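Local coordinates for protein TCR alpha chain (Gallus gallus, PDB 6LIR) that pairs with the beta chain to form the alpha-beta T-cell receptor, which recognises antigenic peptides presented by MHC molecules, at the interface of chains A and B. Coordinates in Å, arbitrary orientation; residue numbers count along the deposited sequence, not the author numbering. Chains: chain A, TCR alpha chain; chain B, TCR beta chain.

The interface of chains A and B. Residues chain A 35, 39-41, 86; chain B 34, 40, 87.
The ring of A:Tyr86 receives B:Leu40 CD1 over the centre of one face, 4.1 Å above the plane, while the side-chain amide of A:Gln35 lies at its edge. Across a near-symmetric arrangement, the ring of B:Phe87 takes A:Pro41 CD on one face toward the rim, and B:Gln34 OE1 of its own chain sits at the edge. This is the core of the Vα–Vβ interface between two immunoglobulin V domains; both aromatics directly precede the conserved disulfide cysteine of their strands, 84-90 in chain A and 84-91 in chain B.

Branched B:Leu40 suits its place by laying a methyl on the flat tyrosine face, and the compact ring of A:Pro41 presents apolar CD to B:Phe87 while its CG meets B:Leu40 CD1 at 3.8 Å. Lacking a side chain, A:Gly40 can bring its CA within 3.6 Å of B:Phe87 CE1.

At the centre, A:Gln35 and B:Gln34 reach toward each other from opposite directions. Both have CG anti to the main-chain nitrogen (chi1 -177° in B:Gln34) and an extended chain, which brings the amides together. Their planes are nearly coplanar, 20° apart. Glutamine suits this meeting of like residues because its amide can donate and accept. As modelled, the two NE2 donors face each other at 2.9 Å; turning either amide over would give a plausible hydrogen bond, so the assignment of nitrogen and oxygen is doubtful. Replacing B:Gln34 with an alanine would probably leave the A:Tyr86 hydroxyl and the A:Gln35 amide without their polar mate across the domains. A:Tyr86 joins an apolar face to a polar tip: in the deposited orientation, B:Gln34 NE2 donates a bent hydrogen bond to the phenolic A:Tyr86 OH at 2.8 Å, with that oxygen tilted 26° from the donor's amide plane.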
# COMPACT_ATOMS: atom_id res chain seq x y z
N GLN A 35 -0.70 -4.60 8.21
CA GLN A 35 -0.23 -3.39 7.56
C GLN A 35 -1.13 -3.14 6.36
O GLN A 35 -1.04 -3.83 5.34
CB GLN A 35 1.23 -3.49 7.14
CG GLN A 35 1.68 -2.25 6.37
CD GLN A 35 2.92 -2.48 5.53
OE1 GLN A 35 3.16 -1.76 4.57
NE2 GLN A 35 3.72 -3.48 5.90
N ARG A 39 0.02 2.62 5.20
CA ARG A 39 0.03 2.65 6.66
C ARG A 39 1.13 1.72 7.15
O ARG A 39 1.68 0.92 6.39
CB ARG A 39 -1.34 2.28 7.25
CG ARG A 39 -2.37 3.42 7.17
CD ARG A 39 -3.27 3.50 8.39
NE ARG A 39 -2.63 4.20 9.51
CZ ARG A 39 -2.55 5.52 9.63
NH1 ARG A 39 -3.07 6.32 8.70
NH2 ARG A 39 -1.96 6.06 10.69
N GLY A 40 1.47 1.86 8.43
CA GLY A 40 2.43 0.98 9.04
C GLY A 40 1.72 -0.12 9.81
O GLY A 40 0.52 -0.04 10.06
N PRO A 41 2.46 -1.17 10.17
CA PRO A 41 1.86 -2.28 10.91
C PRO A 41 1.05 -1.80 12.11
O PRO A 41 1.47 -0.91 12.85
CB PRO A 41 3.07 -3.11 11.34
CG PRO A 41 4.09 -2.83 10.29
CD PRO A 41 3.89 -1.39 9.91
N TYR A 86 1.24 -9.79 9.90
CA TYR A 86 2.51 -10.17 10.49
C TYR A 86 2.29 -10.83 11.84
O TYR A 86 1.54 -10.31 12.68
CB TYR A 86 3.42 -8.96 10.69
CG TYR A 86 4.04 -8.38 9.44
CD1 TYR A 86 5.18 -8.94 8.87
CD2 TYR A 86 3.50 -7.25 8.83
CE1 TYR A 86 5.75 -8.41 7.74
CE2 TYR A 86 4.07 -6.71 7.69
CZ TYR A 86 5.19 -7.29 7.15
OH TYR A 86 5.76 -6.76 6.02
N GLN B 34 12.07 -2.88 6.14
CA GLN B 34 11.21 -3.74 5.35
C GLN B 34 11.73 -3.76 3.92
O GLN B 34 11.76 -2.73 3.25
CB GLN B 34 9.76 -3.26 5.38
CG GLN B 34 8.80 -4.17 4.61
CD GLN B 34 7.41 -3.59 4.47
OE1 GLN B 34 7.19 -2.65 3.70
NE2 GLN B 34 6.46 -4.14 5.22
N LEU B 40 10.20 -7.77 8.65
CA LEU B 40 10.57 -6.56 9.37
C LEU B 40 11.76 -6.87 10.25
O LEU B 40 11.67 -7.71 11.15
CB LEU B 40 9.40 -6.04 10.22
CG LEU B 40 8.20 -5.43 9.51
CD1 LEU B 40 7.04 -5.28 10.49
CD2 LEU B 40 8.56 -4.08 8.89
N PHE B 87 10.59 1.75 8.99
CA PHE B 87 9.48 1.96 9.91
C PHE B 87 10.04 2.28 11.29
O PHE B 87 10.86 1.52 11.82
CB PHE B 87 8.57 0.73 9.98
CG PHE B 87 7.66 0.58 8.78
CD1 PHE B 87 6.51 1.34 8.67
CD2 PHE B 87 7.97 -0.33 7.78
CE1 PHE B 87 5.67 1.20 7.57
CE2 PHE B 87 7.13 -0.47 6.68
CZ PHE B 87 5.98 0.29 6.58